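Local coordinates for chromosome segregation protein smc (PDB 3KTA) that binds and hydrolyses ATP through an ABC-type head domain, whose N-terminal part is this chain, and is probably required for chromosome condensation and partitioning, at residues G11-N17 and D65-A69; S40-D44 and K56-A60; F48-L53 and I102-V106. All blocks are in the same frame, centred on the assembly; numbering follows the deposited sequence.

Contact 1 (G11-N17 and D65-A69); sequences GFKSYGN and DLIFA. With AP5 (bis(adenosine)-5'-pentaphosphate), chain E.
In the adenine pocket of an ABC-type ATPase head, the loop 11-17 meets the segment 65-69, which leaves a 3-10 turn at L66. F12 and I67 form a single beta bridge, CA to CA 5.4 Å: F68 N donates to G11 O (2.9 Å) and K13 N to L66 O (2.8 Å). The loop 11-17 then turns, with G11 N bonded to G16 O (2.9 Å). F68, chi1 t, sets its ring face against G16, whose CA lies 3.4 Å from the F68 ring centroid in a CH-pi contact. K13 O (3.1 Å from F68 CD1) and N17 OD1 (3.5 Å from F68 CD2) lie at the ring edge. G16 has phi/psi 86/-178, which calls for glycine. F12 is t and its CE1 reaches L66 CD1 (4.2 Å). K13 (m, t, p, t) runs past L66, CD to CD2 3.8 Å, to a salt bridge with D44. AP5 N6B donates to I67 O (3.0 Å), and A69 N to AP5 N1B (3.1 Å). F12 and L66 pack on helix 39-49; F12 and I67 also touch strand 80-87.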
loop_
_atom_site.group_PDB
_atom_site.type_symbol
_atom_site.label_atom_id
_atom_site.label_comp_id
_atom_site.label_asym_id
_atom_site.label_seq_id
_atom_site.Cartn_x
_atom_site.Cartn_y
_atom_site.Cartn_z
ATOM N N GLY A 11 -21.747 6.173 -2.068
ATOM C CA GLY A 11 -21.953 6.903 -0.833
ATOM C C GLY A 11 -20.742 6.863 0.076
ATOM O O GLY A 11 -20.848 7.040 1.296
ATOM N N PHE A 12 -19.571 6.641 -0.523
ATOM C CA PHE A 12 -18.360 6.469 0.262
ATOM C C PHE A 12 -17.475 7.715 0.263
ATOM O O PHE A 12 -16.996 8.137 -0.788
ATOM C CB PHE A 12 -17.554 5.261 -0.233
ATOM C CG PHE A 12 -16.376 4.953 0.633
ATOM C CD1 PHE A 12 -16.523 4.179 1.765
ATOM C CD2 PHE A 12 -15.121 5.496 0.351
ATOM C CE1 PHE A 12 -15.458 3.924 2.594
ATOM C CE2 PHE A 12 -14.043 5.245 1.179
ATOM C CZ PHE A 12 -14.200 4.449 2.295
ATOM N N LYS A 13 -17.272 8.273 1.454
ATOM C CA LYS A 13 -16.517 9.511 1.657
ATOM C C LYS A 13 -16.834 10.563 0.594
ATOM O O LYS A 13 -17.996 10.911 0.406
ATOM C CB LYS A 13 -15.016 9.215 1.803
ATOM C CG LYS A 13 -14.727 8.266 2.968
ATOM C CD LYS A 13 -13.238 8.110 3.271
ATOM C CE LYS A 13 -12.721 9.312 4.020
ATOM N NZ LYS A 13 -11.393 9.086 4.659
ATOM N N SER A 14 -15.827 11.094 -0.094
ATOM C CA SER A 14 -16.074 12.184 -1.041
ATOM C C SER A 14 -16.681 11.782 -2.402
ATOM O O SER A 14 -16.863 12.636 -3.279
ATOM C CB SER A 14 -14.767 12.940 -1.296
ATOM O OG SER A 14 -13.788 12.053 -1.832
ATOM N N TYR A 15 -16.997 10.505 -2.594
ATOM C CA TYR A 15 -17.356 10.034 -3.940
ATOM C C TYR A 15 -18.822 10.152 -4.380
ATOM O O TYR A 15 -19.165 9.814 -5.524
ATOM C CB TYR A 15 -16.758 8.641 -4.226
ATOM C CG TYR A 15 -15.293 8.790 -4.581
ATOM C CD1 TYR A 15 -14.895 9.044 -5.890
ATOM C CD2 TYR A 15 -14.324 8.759 -3.597
ATOM C CE1 TYR A 15 -13.552 9.225 -6.212
ATOM C CE2 TYR A 15 -12.993 8.952 -3.900
ATOM C CZ TYR A 15 -12.613 9.185 -5.205
ATOM O OH TYR A 15 -11.283 9.373 -5.495
ATOM N N GLY A 16 -19.657 10.687 -3.495
ATOM C CA GLY A 16 -21.015 11.051 -3.859
ATOM C C GLY A 16 -21.996 9.908 -3.740
ATOM O O GLY A 16 -21.629 8.801 -3.347
ATOM N N ASN A 17 -23.247 10.176 -4.109
ATOM C CA ASN A 17 -24.334 9.224 -3.889
ATOM C C ASN A 17 -24.485 8.131 -4.932
ATOM O O ASN A 17 -25.129 7.114 -4.675
ATOM C CB ASN A 17 -25.662 9.973 -3.761
ATOM C CG ASN A 17 -25.839 10.618 -2.407
ATOM O OD1 ASN A 17 -25.488 10.036 -1.381
ATOM N ND2 ASN A 17 -26.399 11.823 -2.392
ATOM N N ASP A 65 -19.095 8.106 9.860
ATOM C CA ASP A 65 -18.581 9.346 9.280
ATOM C C ASP A 65 -18.028 9.115 7.878
ATOM O O ASP A 65 -17.697 10.067 7.167
ATOM C CB ASP A 65 -17.485 9.942 10.161
ATOM C CG ASP A 65 -18.024 10.519 11.467
ATOM O OD1 ASP A 65 -19.191 10.961 11.493
ATOM O OD2 ASP A 65 -17.268 10.539 12.461
ATOM N N LEU A 66 -17.931 7.847 7.484
ATOM C CA LEU A 66 -17.501 7.489 6.139
ATOM C C LEU A 66 -18.611 7.686 5.112
ATOM O O LEU A 66 -18.394 7.554 3.908
ATOM C CB LEU A 66 -17.032 6.038 6.118
ATOM C CG LEU A 66 -15.782 5.703 6.928
ATOM C CD1 LEU A 66 -15.504 4.216 6.832
ATOM C CD2 LEU A 66 -14.581 6.500 6.429
ATOM N N ILE A 67 -19.820 7.966 5.586
ATOM C CA ILE A 67 -20.934 8.134 4.676
ATOM C C ILE A 67 -20.907 9.511 4.044
ATOM O O ILE A 67 -20.796 10.522 4.750
ATOM C CB ILE A 67 -22.284 7.885 5.369
ATOM C CG1 ILE A 67 -22.323 6.451 5.907
ATOM C CG2 ILE A 67 -23.414 8.118 4.392
ATOM C CD1 ILE A 67 -23.587 6.131 6.713
ATOM N N PHE A 68 -21.000 9.531 2.719
ATOM C CA PHE A 68 -21.010 10.764 1.948
ATOM C C PHE A 68 -21.995 11.790 2.474
ATOM O O PHE A 68 -23.187 11.518 2.612
ATOM C CB PHE A 68 -21.328 10.493 0.489
ATOM C CG PHE A 68 -21.499 11.736 -0.322
ATOM C CD1 PHE A 68 -20.415 12.574 -0.571
ATOM C CD2 PHE A 68 -22.743 12.080 -0.838
ATOM C CE1 PHE A 68 -20.570 13.722 -1.334
ATOM C CE2 PHE A 68 -22.902 13.233 -1.598
ATOM C CZ PHE A 68 -21.816 14.053 -1.838
ATOM N N ALA A 69 -21.473 12.978 2.743
ATOM C CA ALA A 69 -22.281 14.135 3.076
ATOM C C ALA A 69 -21.558 15.318 2.447
ATOM O O ALA A 69 -20.486 15.702 2.908
ATOM C CB ALA A 69 -22.366 14.293 4.563
HETATM P PA AP5 E . -5.070 18.056 4.347
HETATM O O1A AP5 E . -5.299 19.483 3.891
HETATM O O2A AP5 E . -6.032 17.640 5.429
HETATM O O3A AP5 E . -5.246 16.990 3.139
HETATM P PB AP5 E . -4.752 17.261 1.653
HETATM O O1B AP5 E . -3.439 18.018 1.668
HETATM O O2B AP5 E . -5.824 17.871 0.793
HETATM O O3B AP5 E . -4.561 15.684 1.369
HETATM P PG AP5 E . -4.224 15.153 -0.065
HETATM O O1G AP5 E . -3.547 16.249 -0.864
HETATM O O2G AP5 E . -3.356 13.952 0.142
HETATM O O3G AP5 E . -5.663 14.917 -0.675
HETATM P PD AP5 E . -6.294 13.600 -1.296
HETATM O O1D AP5 E . -6.380 13.737 -2.786
HETATM O O2D AP5 E . -5.635 12.336 -0.803
HETATM O O3D AP5 E . -7.788 13.766 -0.704
HETATM P PE AP5 E . -8.518 12.768 0.339
HETATM O O1E AP5 E . -8.684 11.435 -0.355
HETATM O O2E AP5 E . -7.823 12.771 1.652
HETATM O O5F AP5 E . -3.535 17.826 4.773
HETATM C C5F AP5 E . -3.005 18.149 6.046
HETATM C C4F AP5 E . -1.511 17.827 6.134
HETATM O O4F AP5 E . -1.346 16.425 6.256
HETATM C C3F AP5 E . -0.731 18.228 4.890
HETATM O O3F AP5 E . 0.634 18.380 5.226
HETATM C C2F AP5 E . -0.855 16.998 4.018
HETATM O O2F AP5 E . 0.236 16.873 3.130
HETATM C C1F AP5 E . -0.882 15.867 5.035
HETATM N N9A AP5 E . -1.846 14.815 4.679
HETATM C C8A AP5 E . -2.871 14.895 3.776
HETATM N N7A AP5 E . -3.534 13.719 3.778
HETATM C C5A AP5 E . -2.943 12.887 4.665
HETATM C C6A AP5 E . -3.208 11.578 5.043
HETATM N N6A AP5 E . -4.130 10.861 4.396
HETATM N N1A AP5 E . -2.409 10.987 5.990
HETATM C C2A AP5 E . -1.361 11.683 6.565
HETATM N N3A AP5 E . -1.096 12.981 6.187
HETATM C C4A AP5 E . -1.876 13.569 5.243
HETATM O O5J AP5 E . -9.956 13.488 0.362
HETATM C C5J AP5 E . -10.205 14.585 1.221
HETATM C C4J AP5 E . -11.604 15.081 0.906
HETATM O O4J AP5 E . -12.536 14.043 1.207
HETATM C C3J AP5 E . -11.975 16.284 1.779
HETATM O O3J AP5 E . -12.556 17.274 0.966
HETATM C C2J AP5 E . -13.008 15.698 2.711
HETATM O O2J AP5 E . -13.917 16.669 3.206
HETATM C C1J AP5 E . -13.651 14.635 1.834
HETATM N N9B AP5 E . -14.418 13.699 2.667
HETATM C C8B AP5 E . -13.982 12.816 3.616
HETATM N N7B AP5 E . -15.056 12.180 4.137
HETATM C C5B AP5 E . -16.166 12.662 3.524
HETATM C C6B AP5 E . -17.521 12.388 3.661
HETATM N N6B AP5 E . -17.947 11.577 4.623
HETATM N N1B AP5 E . -18.411 13.068 2.873
HETATM C C2B AP5 E . -18.004 14.015 1.958
HETATM N N3B AP5 E . -16.657 14.282 1.828
HETATM C C4B AP5 E . -15.774 13.616 2.604
#

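Contact 2 (S40-D44 and K56-A60); sequences SNIGD and KAMRA. With MG (magnesium ion), chain F; AP5 (bis(adenosine)-5'-pentaphosphate), chain E.
Helical segment 40-44, near the start of the Walker A helix, faces the turn 56-60. The nearest CA atoms are those of D44 and M58, 5.5 Å apart. R59, in left-handed backbone conformation (63/36), points CB toward the helix, and its m, t, m side chain carries the guanidinium to D44 and AP5. The salt bridge R59 NH2 to D44 OD2 is 2.8 Å; D44 (chi1 m) also pairs with K13. One water donates to D44 OD1 (2.7 Å) and A57 O (2.9 Å) and accepts from R59 NE (2.9 Å). Hydrogen bonds to phosphate oxygens run from S40 N to AP5 O2D (2.9 Å), N41 N to AP5 O1E (2.7 Å) and R59 NH1 to AP5 O2E (2.8 Å). N41 ND2 bonds ribose AP5 O4J (3.0 Å) and S14 OG. Magnesium is bound by S40 OG, AP5 O2G and AP5 O2D, each at 2.1 Å, two waters and Q145. S40 OG also hydrogen-bonds D93 of a neighbouring subunit. R59 thus shares its positive charge between carboxylate and phosphate oxygens.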
loop_
_atom_site.group_PDB
_atom_site.type_symbol
_atom_site.label_atom_id
_atom_site.label_comp_id
_atom_site.label_asym_id
_atom_site.label_seq_id
_atom_site.Cartn_x
_atom_site.Cartn_y
_atom_site.Cartn_z
ATOM N N SER A 40 -6.521 9.686 -1.477
ATOM C CA SER A 40 -6.340 8.774 -0.351
ATOM C C SER A 40 -7.644 8.073 0.021
ATOM O O SER A 40 -7.616 6.973 0.553
ATOM C CB SER A 40 -5.789 9.495 0.864
ATOM O OG SER A 40 -4.483 9.954 0.584
ATOM N N ASN A 41 -8.769 8.728 -0.231
ATOM C CA ASN A 41 -10.073 8.104 0.025
ATOM C C ASN A 41 -10.263 6.781 -0.735
ATOM O O ASN A 41 -10.993 5.898 -0.283
ATOM C CB ASN A 41 -11.215 9.078 -0.304
ATOM C CG ASN A 41 -11.350 10.190 0.719
ATOM O OD1 ASN A 41 -10.776 10.134 1.810
ATOM N ND2 ASN A 41 -12.130 11.207 0.369
ATOM N N ILE A 42 -9.633 6.652 -1.900
ATOM C CA ILE A 42 -9.651 5.372 -2.623
ATOM C C ILE A 42 -8.936 4.285 -1.824
ATOM O O ILE A 42 -9.417 3.159 -1.722
ATOM C CB ILE A 42 -9.023 5.507 -4.021
ATOM C CG1 ILE A 42 -9.803 6.524 -4.853
ATOM C CG2 ILE A 42 -8.936 4.137 -4.709
ATOM C CD1 ILE A 42 -9.164 6.799 -6.209
ATOM N N GLY A 43 -7.785 4.617 -1.249
ATOM C CA GLY A 43 -7.127 3.722 -0.324
ATOM C C GLY A 43 -8.025 3.384 0.848
ATOM O O GLY A 43 -8.051 2.241 1.299
ATOM N N ASP A 44 -8.761 4.372 1.356
ATOM C CA ASP A 44 -9.628 4.101 2.497
ATOM C C ASP A 44 -10.763 3.146 2.119
ATOM O O ASP A 44 -11.213 2.356 2.962
ATOM C CB ASP A 44 -10.192 5.401 3.083
ATOM C CG ASP A 44 -9.115 6.277 3.684
ATOM O OD1 ASP A 44 -8.096 5.720 4.146
ATOM O OD2 ASP A 44 -9.293 7.512 3.685
ATOM N N LYS A 56 -10.388 5.604 12.823
ATOM C CA LYS A 56 -9.265 6.539 12.877
ATOM C C LYS A 56 -8.249 6.283 11.763
ATOM O O LYS A 56 -7.701 7.230 11.190
ATOM C CB LYS A 56 -8.583 6.478 14.246
ATOM N N ALA A 57 -8.009 5.013 11.443
ATOM C CA ALA A 57 -7.071 4.675 10.369
ATOM C C ALA A 57 -7.548 5.252 9.036
ATOM O O ALA A 57 -6.737 5.564 8.159
ATOM C CB ALA A 57 -6.891 3.160 10.265
HETATM N N MSE A 58 -8.866 5.402 8.904
HETATM C CA MSE A 58 -9.487 5.907 7.687
HETATM C C MSE A 58 -9.864 7.375 7.864
HETATM O O MSE A 58 -10.641 7.942 7.076
HETATM C CB MSE A 58 -10.710 5.052 7.335
HETATM C CG MSE A 58 -10.338 3.615 6.965
HETATM SE SE MSE A 58 -11.854 2.414 6.647
HETATM C CE MSE A 58 -12.159 1.850 8.435
ATOM N N ARG A 59 -9.305 7.977 8.914
ATOM C CA ARG A 59 -9.449 9.404 9.183
ATOM C C ARG A 59 -10.895 9.819 9.458
ATOM O O ARG A 59 -11.333 10.900 9.072
ATOM C CB ARG A 59 -8.839 10.232 8.048
ATOM C CG ARG A 59 -7.332 10.048 7.940
ATOM C CD ARG A 59 -6.791 10.714 6.709
ATOM N NE ARG A 59 -7.304 10.056 5.508
ATOM C CZ ARG A 59 -7.667 10.692 4.404
ATOM N NH1 ARG A 59 -7.573 12.011 4.325
ATOM N NH2 ARG A 59 -8.119 9.998 3.371
ATOM N N ALA A 60 -11.621 8.937 10.135
ATOM C CA ALA A 60 -12.979 9.221 10.577
ATOM C C ALA A 60 -13.044 9.105 12.097
ATOM O O ALA A 60 -12.322 8.303 12.697
ATOM C CB ALA A 60 -13.950 8.255 9.931
HETATM MG MG MG F . -3.899 11.970 0.356
HETATM P PA AP5 E . -5.070 18.056 4.347
HETATM O O1A AP5 E . -5.299 19.483 3.891
HETATM O O2A AP5 E . -6.032 17.640 5.429
HETATM O O3A AP5 E . -5.246 16.990 3.139
HETATM P PB AP5 E . -4.752 17.261 1.653
HETATM O O1B AP5 E . -3.439 18.018 1.668
HETATM O O2B AP5 E . -5.824 17.871 0.793
HETATM O O3B AP5 E . -4.561 15.684 1.369
HETATM P PG AP5 E . -4.224 15.153 -0.065
HETATM O O1G AP5 E . -3.547 16.249 -0.864
HETATM O O2G AP5 E . -3.356 13.952 0.142
HETATM O O3G AP5 E . -5.663 14.917 -0.675
HETATM P PD AP5 E . -6.294 13.600 -1.296
HETATM O O1D AP5 E . -6.380 13.737 -2.786
HETATM O O2D AP5 E . -5.635 12.336 -0.803
HETATM O O3D AP5 E . -7.788 13.766 -0.704
HETATM P PE AP5 E . -8.518 12.768 0.339
HETATM O O1E AP5 E . -8.684 11.435 -0.355
HETATM O O2E AP5 E . -7.823 12.771 1.652
HETATM O O5F AP5 E . -3.535 17.826 4.773
HETATM C C5F AP5 E . -3.005 18.149 6.046
HETATM C C4F AP5 E . -1.511 17.827 6.134
HETATM O O4F AP5 E . -1.346 16.425 6.256
HETATM C C3F AP5 E . -0.731 18.228 4.890
HETATM O O3F AP5 E . 0.634 18.380 5.226
HETATM C C2F AP5 E . -0.855 16.998 4.018
HETATM O O2F AP5 E . 0.236 16.873 3.130
HETATM C C1F AP5 E . -0.882 15.867 5.035
HETATM N N9A AP5 E . -1.846 14.815 4.679
HETATM C C8A AP5 E . -2.871 14.895 3.776
HETATM N N7A AP5 E . -3.534 13.719 3.778
HETATM C C5A AP5 E . -2.943 12.887 4.665
HETATM C C6A AP5 E . -3.208 11.578 5.043
HETATM N N6A AP5 E . -4.130 10.861 4.396
HETATM N N1A AP5 E . -2.409 10.987 5.990
HETATM C C2A AP5 E . -1.361 11.683 6.565
HETATM N N3A AP5 E . -1.096 12.981 6.187
HETATM C C4A AP5 E . -1.876 13.569 5.243
HETATM O O5J AP5 E . -9.956 13.488 0.362
HETATM C C5J AP5 E . -10.205 14.585 1.221
HETATM C C4J AP5 E . -11.604 15.081 0.906
HETATM O O4J AP5 E . -12.536 14.043 1.207
HETATM C C3J AP5 E . -11.975 16.284 1.779
HETATM O O3J AP5 E . -12.556 17.274 0.966
HETATM C C2J AP5 E . -13.008 15.698 2.711
HETATM O O2J AP5 E . -13.917 16.669 3.206
HETATM C C1J AP5 E . -13.651 14.635 1.834
HETATM N N9B AP5 E . -14.418 13.699 2.667
HETATM C C8B AP5 E . -13.982 12.816 3.616
HETATM N N7B AP5 E . -15.056 12.180 4.137
HETATM C C5B AP5 E . -16.166 12.662 3.524
HETATM C C6B AP5 E . -17.521 12.388 3.661
HETATM N N6B AP5 E . -17.947 11.577 4.623
HETATM N N1B AP5 E . -18.411 13.068 2.873
HETATM C C2B AP5 E . -18.004 14.015 1.958
HETATM N N3B AP5 E . -16.657 14.282 1.828
HETATM C C4B AP5 E . -15.774 13.616 2.604
HETATM O O HOH W 1 -6.731 7.273 5.807
HETATM O O HOH W 2 -5.184 12.440 2.060
HETATM O O HOH W 3 -2.734 11.339 -1.257
#

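Contact 3 (F48-L53 and I102-V106); sequences FVLGGL and IRRRV
R104 makes the strongest polar contacts between strand 102-106 and the end of helix 39-49. Its side chain is extended, all t, and its NH1 donates two hydrogen bonds, to F48 O (2.9 Å, 165°) and to G52 O (2.8 Å, 171°). Both acceptors belong to the turn that closes the helix. This is a Schellman motif: G52 N reaches back to L47 O, and G51 N bonds to F48 O at 3.0 Å. G51 is the C-prime residue, with phi/psi 104/13, angles that call for glycine. The R104 guanidinium also stacks in parallel on the F48 ring, centres 4.3 Å apart and planes at 4°, while R104 NE bonds S112. F48 is t. R104 CD lies 3.5 Å from the F48 ring centroid, a CH-pi contact over the ring face. The arginine thus binds F48 O in the last turn and G52 O just beyond it, and stacks on F48.

Packing surrounds the arginine. F48 CZ meets V106 CG1 at 3.7 Å. V49, chi1 p, places CG2 in van der Waals contact with I102 O (3.4 Å) and 4.1 Å from I102 CG2. V49 and R104 have the nearest CA atoms, 5.3 Å apart. The strand alternates: I102, R104 and V106 point toward the helix end, while R103 and R105 point away and both form salt bridges with E81. The strand is paired with strands 80-87 and 112-116 in the antiparallel sheet. F48 and V49 also pack on V82 of strand 80-87. L50, just past the helix, touches L130 of helix 123-132, as I102 does, so helix 39-49 ends where the sheet meets that helix.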
loop_
_atom_site.group_PDB
_atom_site.type_symbol
_atom_site.label_atom_id
_atom_site.label_comp_id
_atom_site.label_asym_id
_atom_site.label_seq_id
_atom_site.Cartn_x
_atom_site.Cartn_y
_atom_site.Cartn_z
ATOM N N PHE A 48 -11.576 -0.251 4.083
ATOM C CA PHE A 48 -12.951 -0.446 4.552
ATOM C C PHE A 48 -13.516 -1.787 4.109
ATOM O O PHE A 48 -14.021 -2.567 4.930
ATOM C CB PHE A 48 -13.817 0.690 4.011
ATOM C CG PHE A 48 -15.280 0.548 4.311
ATOM C CD1 PHE A 48 -15.766 0.810 5.577
ATOM C CD2 PHE A 48 -16.167 0.197 3.307
ATOM C CE1 PHE A 48 -17.137 0.702 5.846
ATOM C CE2 PHE A 48 -17.528 0.097 3.566
ATOM C CZ PHE A 48 -18.001 0.353 4.835
ATOM N N VAL A 49 -13.424 -2.062 2.812
ATOM C CA VAL A 49 -14.047 -3.274 2.272
ATOM C C VAL A 49 -13.334 -4.543 2.742
ATOM O O VAL A 49 -13.945 -5.616 2.803
ATOM C CB VAL A 49 -14.153 -3.215 0.730
ATOM C CG1 VAL A 49 -12.773 -3.346 0.082
ATOM C CG2 VAL A 49 -15.126 -4.291 0.227
ATOM N N LEU A 50 -12.060 -4.422 3.115
ATOM C CA LEU A 50 -11.290 -5.564 3.608
ATOM C C LEU A 50 -11.436 -5.741 5.117
ATOM O O LEU A 50 -10.713 -6.526 5.741
ATOM C CB LEU A 50 -9.809 -5.434 3.226
ATOM C CG LEU A 50 -9.539 -5.383 1.723
ATOM C CD1 LEU A 50 -8.031 -5.294 1.451
ATOM C CD2 LEU A 50 -10.161 -6.568 0.996
ATOM N N GLY A 51 -12.361 -4.989 5.703
ATOM C CA GLY A 51 -12.788 -5.268 7.066
ATOM C C GLY A 51 -12.259 -4.340 8.134
ATOM O O GLY A 51 -12.379 -4.633 9.326
ATOM N N GLY A 52 -11.682 -3.216 7.721
ATOM C CA GLY A 52 -11.123 -2.267 8.666
ATOM C C GLY A 52 -12.087 -1.907 9.783
ATOM O O GLY A 52 -13.214 -1.485 9.535
ATOM N N LEU A 53 -11.630 -2.058 11.023
ATOM C CA LEU A 53 -12.461 -1.742 12.179
ATOM C C LEU A 53 -12.054 -0.428 12.833
ATOM O O LEU A 53 -12.733 0.047 13.742
ATOM C CB LEU A 53 -12.395 -2.863 13.222
ATOM C CG LEU A 53 -13.150 -4.164 12.938
ATOM C CD1 LEU A 53 -13.089 -5.060 14.162
ATOM C CD2 LEU A 53 -14.597 -3.883 12.551
ATOM N N ILE A 102 -16.142 -9.047 -2.785
ATOM C CA ILE A 102 -16.466 -8.755 -1.400
ATOM C C ILE A 102 -17.122 -7.377 -1.337
ATOM O O ILE A 102 -16.665 -6.437 -1.990
ATOM C CB ILE A 102 -15.213 -8.790 -0.516
ATOM C CG1 ILE A 102 -14.631 -10.206 -0.473
ATOM C CG2 ILE A 102 -15.528 -8.296 0.877
ATOM C CD1 ILE A 102 -13.245 -10.277 0.165
ATOM N N ARG A 103 -18.212 -7.268 -0.581
ATOM C CA ARG A 103 -18.922 -5.999 -0.453
ATOM C C ARG A 103 -19.156 -5.721 1.020
ATOM O O ARG A 103 -19.472 -6.633 1.782
ATOM C CB ARG A 103 -20.269 -6.038 -1.192
ATOM C CG ARG A 103 -21.089 -4.766 -1.044
ATOM C CD ARG A 103 -22.022 -4.567 -2.235
ATOM N NE ARG A 103 -22.928 -5.695 -2.431
ATOM C CZ ARG A 103 -24.198 -5.712 -2.034
ATOM N NH1 ARG A 103 -24.719 -4.665 -1.402
ATOM N NH2 ARG A 103 -24.949 -6.786 -2.266
ATOM N N ARG A 104 -18.990 -4.460 1.411
ATOM C CA ARG A 104 -19.286 -4.023 2.764
ATOM C C ARG A 104 -20.147 -2.774 2.699
ATOM O O ARG A 104 -19.870 -1.846 1.928
ATOM C CB ARG A 104 -18.013 -3.715 3.555
ATOM C CG ARG A 104 -18.290 -3.358 4.998
ATOM C CD ARG A 104 -17.030 -2.888 5.711
ATOM N NE ARG A 104 -17.286 -2.480 7.096
ATOM C CZ ARG A 104 -16.331 -2.128 7.948
ATOM N NH1 ARG A 104 -15.060 -2.131 7.553
ATOM N NH2 ARG A 104 -16.635 -1.767 9.196
ATOM N N ARG A 105 -21.189 -2.750 3.516
ATOM C CA ARG A 105 -22.054 -1.580 3.583
ATOM C C ARG A 105 -22.152 -1.153 5.043
ATOM O O ARG A 105 -22.392 -1.983 5.916
ATOM C CB ARG A 105 -23.439 -1.925 3.019
ATOM C CG ARG A 105 -24.449 -0.803 3.098
ATOM C CD ARG A 105 -25.820 -1.271 2.623
ATOM N NE ARG A 105 -25.867 -1.574 1.199
ATOM C CZ ARG A 105 -26.979 -1.917 0.556
ATOM N NH1 ARG A 105 -28.116 -2.009 1.225
ATOM N NH2 ARG A 105 -26.955 -2.178 -0.743
ATOM N N VAL A 106 -21.943 0.131 5.320
ATOM C CA VAL A 106 -22.112 0.637 6.681
ATOM C C VAL A 106 -23.276 1.619 6.729
ATOM O O VAL A 106 -23.441 2.443 5.836
ATOM C CB VAL A 106 -20.839 1.331 7.216
ATOM C CG1 VAL A 106 -20.517 2.563 6.386
ATOM C CG2 VAL A 106 -21.019 1.702 8.676
#

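In the fold
All three contacts are largely buried, and each involves helix 39-49 or residues packed on it. The exposed residues are N17 in contact 1, A57 and R59 in contact 2, and L53 in contact 3. Contacts 1 and 2 both touch AP5. Contact 1 offers backbone groups to an adenine; contact 2 gives the phosphates backbone amides, the R59 charge and magnesium, and N41 the ribose. K13 of contact 1 reaches D44 and M58 O of contact 2. Contact 3 touches no ligand. Its centre is about 7 Å from the chain centre, against about 9 and 15 Å for contacts 2 and 1. It joins the far end of the helix to the sheet. F48 links it to contact 1, and selenomethionine M58 to contact 2.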